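Local coordinates for protein pectinesterase 1 (Solanum lycopersicum, PDB 1XG2) that hydrolyses the methyl esters of pectin, releasing methanol, as the catalytic domain of a tomato cell-wall enzyme captured here with its inhibitor protein, at residues Q191-A204 with R228-I240. Numbering follows the deposited sequence.
Sequences QATGTSIQFCNIIA and RTVVMESYLGGLI
Thr195 and Thr229, like Ile197 and Val231, sit abreast in strands 194-198 and 228-232, which run parallel, their axes 4.8 Å apart at 5°, as successive coils of the right-handed beta-helix of pectinesterases. The backbone ladder alternates regularly from Thr195 N to Arg228 O through Met232 N to Ile197 O (2.8 Å, 174° at the hydrogen); after the corner it runs Tyr235 N to Cys200 O, Ile202 N to Tyr235 O and Gly237 N to Ile202 O.

Two side chains add polar links. Arg228 bends at chi3 (76°) and grips Thr193 O side-on, NE at 3.0 Å and NH2 at 2.9 Å, with that oxygen close to the guanidinium plane. An alanine here would remove both donors and is likely to leave Thr193 O without these mates and the loop before strand 194-198 less firmly tied. At the corner, Ser234 OG accepts from Cys200 N (3.1 Å) and donates to Met232 O (2.9 Å), which also receives Phe199 N, and Glu233 CB touches the Phe199 ring obliquely.

Apolar contacts line the coil interior: Ile202 CD1 reaches Val231 CG1 at 3.9 Å and also meets Leu236 CD1, its side chain running beside that leucine. On the other face, Met232 CE merely packs against the Gln198 amide, whose OE1 bonds Gln164 NE2 and whose NE2 bonds Gly314 O.

Strand 160-164 flanks 194-198 and strand 258-262 flanks 228-232, while strand 179-184, in another sheet of the coil, is touched by Thr195, Ile197 and Thr229 across the interior.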
loop_
_atom_site.group_PDB
_atom_site.type_symbol
_atom_site.label_atom_id
_atom_site.label_comp_id
_atom_site.label_asym_id
_atom_site.label_seq_id
_atom_site.Cartn_x
_atom_site.Cartn_y
_atom_site.Cartn_z
ATOM N N GLN A 191 8.823 -3.064 10.063
ATOM C CA GLN A 191 7.581 -3.269 9.336
ATOM C C GLN A 191 7.677 -4.513 8.441
ATOM O O GLN A 191 8.608 -4.638 7.651
ATOM C CB GLN A 191 7.235 -2.039 8.475
ATOM C CG GLN A 191 6.913 -0.747 9.225
ATOM C CD GLN A 191 6.626 0.425 8.272
ATOM O OE1 GLN A 191 7.487 0.824 7.471
ATOM N NE2 GLN A 191 5.425 0.963 8.349
ATOM N N ALA A 192 6.709 -5.418 8.558
ATOM C CA ALA A 192 6.686 -6.639 7.731
ATOM C C ALA A 192 5.933 -6.404 6.416
ATOM O O ALA A 192 4.931 -7.071 6.091
ATOM C CB ALA A 192 6.095 -7.792 8.487
ATOM N N THR A 193 6.443 -5.462 5.641
ATOM C CA THR A 193 5.803 -5.057 4.403
ATOM C C THR A 193 6.779 -5.189 3.261
ATOM O O THR A 193 7.977 -5.403 3.462
ATOM C CB THR A 193 5.336 -3.618 4.510
ATOM O OG1 THR A 193 6.436 -2.793 4.912
ATOM C CG2 THR A 193 4.314 -3.463 5.622
ATOM N N GLY A 194 6.255 -5.022 2.057
ATOM C CA GLY A 194 7.048 -5.089 0.849
ATOM C C GLY A 194 6.221 -5.527 -0.330
ATOM O O GLY A 194 5.091 -5.971 -0.184
ATOM N N THR A 195 6.809 -5.422 -1.512
ATOM C CA THR A 195 6.136 -5.782 -2.748
ATOM C C THR A 195 6.797 -7.007 -3.354
ATOM O O THR A 195 7.990 -7.037 -3.581
ATOM C CB THR A 195 6.204 -4.617 -3.724
ATOM O OG1 THR A 195 5.343 -3.563 -3.273
ATOM C CG2 THR A 195 5.679 -5.008 -5.101
ATOM N N SER A 196 5.985 -8.001 -3.660
ATOM C CA SER A 196 6.464 -9.231 -4.264
ATOM C C SER A 196 5.723 -9.419 -5.582
ATOM O O SER A 196 4.501 -9.353 -5.623
ATOM C CB SER A 196 6.186 -10.403 -3.329
ATOM O OG SER A 196 6.458 -11.640 -3.962
ATOM N N ILE A 197 6.473 -9.633 -6.656
ATOM C CA ILE A 197 5.923 -9.827 -7.984
ATOM C C ILE A 197 6.354 -11.226 -8.429
ATOM O O ILE A 197 7.547 -11.497 -8.532
ATOM C CB ILE A 197 6.473 -8.740 -8.930
ATOM C CG1 ILE A 197 5.879 -7.378 -8.567
ATOM C CG2 ILE A 197 6.197 -9.060 -10.423
ATOM C CD1 ILE A 197 6.705 -6.213 -9.102
ATOM N N GLN A 198 5.383 -12.086 -8.693
ATOM C CA GLN A 198 5.617 -13.517 -8.905
ATOM C C GLN A 198 4.793 -14.056 -10.059
ATOM O O GLN A 198 3.595 -13.839 -10.107
ATOM C CB GLN A 198 5.227 -14.274 -7.630
ATOM C CG GLN A 198 5.704 -15.703 -7.573
ATOM C CD GLN A 198 5.189 -16.442 -6.338
ATOM O OE1 GLN A 198 4.129 -16.103 -5.796
ATOM N NE2 GLN A 198 5.930 -17.467 -5.911
ATOM N N PHE A 199 5.428 -14.790 -10.971
ATOM C CA PHE A 199 4.744 -15.354 -12.146
ATOM C C PHE A 199 4.033 -14.279 -12.969
ATOM O O PHE A 199 2.972 -14.523 -13.535
ATOM C CB PHE A 199 3.720 -16.424 -11.765
ATOM C CG PHE A 199 4.180 -17.371 -10.704
ATOM C CD1 PHE A 199 3.343 -17.685 -9.645
ATOM C CD2 PHE A 199 5.422 -17.978 -10.771
ATOM C CE1 PHE A 199 3.752 -18.564 -8.654
ATOM C CE2 PHE A 199 5.838 -18.861 -9.778
ATOM C CZ PHE A 199 4.994 -19.158 -8.725
ATOM N N CYS A 200 4.644 -13.106 -13.051
ATOM C CA CYS A 200 4.079 -11.987 -13.769
ATOM C C CYS A 200 4.783 -11.806 -15.111
ATOM O O CYS A 200 5.834 -12.396 -15.378
ATOM C CB CYS A 200 4.212 -10.715 -12.926
ATOM S SG CYS A 200 3.039 -10.661 -11.536
ATOM N N ASN A 201 4.164 -10.981 -15.942
ATOM C CA ASN A 201 4.705 -10.563 -17.217
ATOM C C ASN A 201 5.025 -9.094 -17.099
ATOM O O ASN A 201 4.109 -8.306 -16.972
ATOM C CB ASN A 201 3.594 -10.736 -18.249
ATOM C CG ASN A 201 4.058 -11.363 -19.526
ATOM O OD1 ASN A 201 4.914 -12.241 -19.523
ATOM N ND2 ASN A 201 3.434 -10.953 -20.645
ATOM N N ILE A 202 6.300 -8.709 -17.124
ATOM C CA ILE A 202 6.666 -7.290 -17.088
ATOM C C ILE A 202 7.130 -6.911 -18.475
ATOM O O ILE A 202 8.204 -7.327 -18.922
ATOM C CB ILE A 202 7.747 -6.993 -16.040
ATOM C CG1 ILE A 202 7.364 -7.635 -14.704
ATOM C CG2 ILE A 202 7.915 -5.493 -15.897
ATOM C CD1 ILE A 202 8.343 -7.380 -13.572
ATOM N N ILE A 203 6.296 -6.136 -19.153
ATOM C CA ILE A 203 6.419 -5.917 -20.580
ATOM C C ILE A 203 6.145 -4.465 -20.952
ATOM O O ILE A 203 5.687 -3.667 -20.125
ATOM C CB ILE A 203 5.450 -6.843 -21.324
ATOM C CG1 ILE A 203 3.993 -6.575 -20.887
ATOM C CG2 ILE A 203 5.824 -8.296 -21.062
ATOM C CD1 ILE A 203 2.952 -7.331 -21.703
ATOM N N ALA A 204 6.411 -4.152 -22.219
ATOM C CA ALA A 204 6.153 -2.836 -22.772
ATOM C C ALA A 204 4.806 -2.815 -23.507
ATOM O O ALA A 204 4.403 -3.785 -24.148
ATOM C CB ALA A 204 7.266 -2.456 -23.737
ATOM N N ARG A 228 11.571 -2.392 -0.089
ATOM C CA ARG A 228 11.721 -3.838 -0.154
ATOM C C ARG A 228 10.832 -4.439 -1.232
ATOM O O ARG A 228 9.614 -4.454 -1.102
ATOM C CB ARG A 228 11.423 -4.478 1.194
ATOM C CG ARG A 228 11.593 -5.984 1.185
ATOM C CD ARG A 228 11.939 -6.574 2.520
ATOM N NE ARG A 228 10.755 -6.609 3.356
ATOM C CZ ARG A 228 10.448 -7.586 4.192
ATOM N NH1 ARG A 228 11.256 -8.624 4.358
ATOM N NH2 ARG A 228 9.324 -7.517 4.895
ATOM N N THR A 229 11.474 -4.942 -2.284
ATOM C CA THR A 229 10.807 -5.408 -3.472
ATOM C C THR A 229 11.540 -6.618 -4.029
ATOM O O THR A 229 12.773 -6.622 -4.111
ATOM C CB THR A 229 10.788 -4.289 -4.514
ATOM O OG1 THR A 229 10.091 -3.149 -3.991
ATOM C CG2 THR A 229 10.017 -4.691 -5.761
ATOM N N VAL A 230 10.787 -7.644 -4.397
ATOM C CA VAL A 230 11.348 -8.824 -5.027
ATOM C C VAL A 230 10.526 -9.193 -6.234
ATOM O O VAL A 230 9.286 -9.175 -6.203
ATOM C CB VAL A 230 11.411 -10.015 -4.068
ATOM C CG1 VAL A 230 11.829 -11.278 -4.801
ATOM C CG2 VAL A 230 12.371 -9.719 -2.953
ATOM N N VAL A 231 11.235 -9.502 -7.313
ATOM C CA VAL A 231 10.619 -9.907 -8.558
ATOM C C VAL A 231 11.110 -11.329 -8.819
ATOM O O VAL A 231 12.308 -11.538 -8.956
ATOM C CB VAL A 231 11.042 -9.001 -9.715
ATOM C CG1 VAL A 231 10.459 -9.525 -11.030
ATOM C CG2 VAL A 231 10.615 -7.549 -9.455
ATOM N N MET A 232 10.202 -12.297 -8.852
ATOM C CA MET A 232 10.611 -13.697 -9.007
ATOM C C MET A 232 9.741 -14.535 -9.926
ATOM O O MET A 232 8.555 -14.278 -10.095
ATOM C CB MET A 232 10.760 -14.363 -7.635
ATOM C CG MET A 232 9.563 -14.396 -6.766
ATOM S SD MET A 232 10.022 -14.832 -5.031
ATOM C CE MET A 232 8.403 -14.945 -4.379
ATOM N N GLU A 233 10.363 -15.543 -10.539
ATOM C CA GLU A 233 9.701 -16.434 -11.468
ATOM C C GLU A 233 8.833 -15.689 -12.472
ATOM O O GLU A 233 7.735 -16.127 -12.809
ATOM C CB GLU A 233 8.885 -17.489 -10.712
ATOM C CG GLU A 233 9.744 -18.463 -9.917
ATOM C CD GLU A 233 10.363 -19.591 -10.764
ATOM O OE1 GLU A 233 10.074 -19.714 -11.989
ATOM O OE2 GLU A 233 11.161 -20.369 -10.188
ATOM N N SER A 234 9.345 -14.565 -12.953
ATOM C CA SER A 234 8.604 -13.697 -13.854
ATOM C C SER A 234 9.339 -13.510 -15.176
ATOM O O SER A 234 10.560 -13.702 -15.270
ATOM C CB SER A 234 8.374 -12.324 -13.211
ATOM O OG SER A 234 7.538 -12.412 -12.070
ATOM N N TYR A 235 8.568 -13.150 -16.194
ATOM C CA TYR A 235 9.101 -12.796 -17.492
ATOM C C TYR A 235 9.373 -11.311 -17.502
ATOM O O TYR A 235 8.490 -10.510 -17.196
ATOM C CB TYR A 235 8.122 -13.162 -18.600
ATOM C CG TYR A 235 8.551 -12.687 -19.975
ATOM C CD1 TYR A 235 9.257 -13.534 -20.834
ATOM C CD2 TYR A 235 8.245 -11.398 -20.427
ATOM C CE1 TYR A 235 9.661 -13.105 -22.099
ATOM C CE2 TYR A 235 8.650 -10.961 -21.695
ATOM C CZ TYR A 235 9.344 -11.830 -22.524
ATOM O OH TYR A 235 9.745 -11.416 -23.770
ATOM N N LEU A 236 10.601 -10.952 -17.854
ATOM C CA LEU A 236 11.027 -9.562 -17.979
ATOM C C LEU A 236 11.358 -9.267 -19.441
ATOM O O LEU A 236 12.270 -9.887 -20.011
ATOM C CB LEU A 236 12.268 -9.325 -17.118
ATOM C CG LEU A 236 12.026 -9.034 -15.630
ATOM C CD1 LEU A 236 11.173 -10.087 -15.004
ATOM C CD2 LEU A 236 13.343 -8.895 -14.863
ATOM N N GLY A 237 10.617 -8.338 -20.042
ATOM C CA GLY A 237 10.837 -7.935 -21.419
ATOM C C GLY A 237 12.124 -7.147 -21.579
ATOM O O GLY A 237 12.756 -6.754 -20.597
ATOM N N GLY A 238 12.516 -6.908 -22.829
ATOM C CA GLY A 238 13.724 -6.155 -23.123
ATOM C C GLY A 238 13.670 -4.704 -22.687
ATOM O O GLY A 238 14.701 -4.023 -22.652
ATOM N N LEU A 239 12.481 -4.216 -22.332
ATOM C CA LEU A 239 12.341 -2.857 -21.819
ATOM C C LEU A 239 13.113 -2.620 -20.525
ATOM O O LEU A 239 13.455 -1.470 -20.203
ATOM C CB LEU A 239 10.866 -2.499 -21.611
ATOM C CG LEU A 239 10.195 -2.957 -20.304
ATOM C CD1 LEU A 239 8.910 -2.196 -20.074
ATOM C CD2 LEU A 239 9.941 -4.439 -20.325
ATOM N N ILE A 240 13.380 -3.686 -19.771
ATOM C CA ILE A 240 14.009 -3.529 -18.463
ATOM C C ILE A 240 15.492 -3.195 -18.630
ATOM O O ILE A 240 16.276 -3.982 -19.177
ATOM C CB ILE A 240 13.845 -4.785 -17.584
ATOM C CG1 ILE A 240 12.360 -5.119 -17.371
ATOM C CG2 ILE A 240 14.562 -4.582 -16.231
ATOM C CD1 ILE A 240 11.533 -3.999 -16.753
#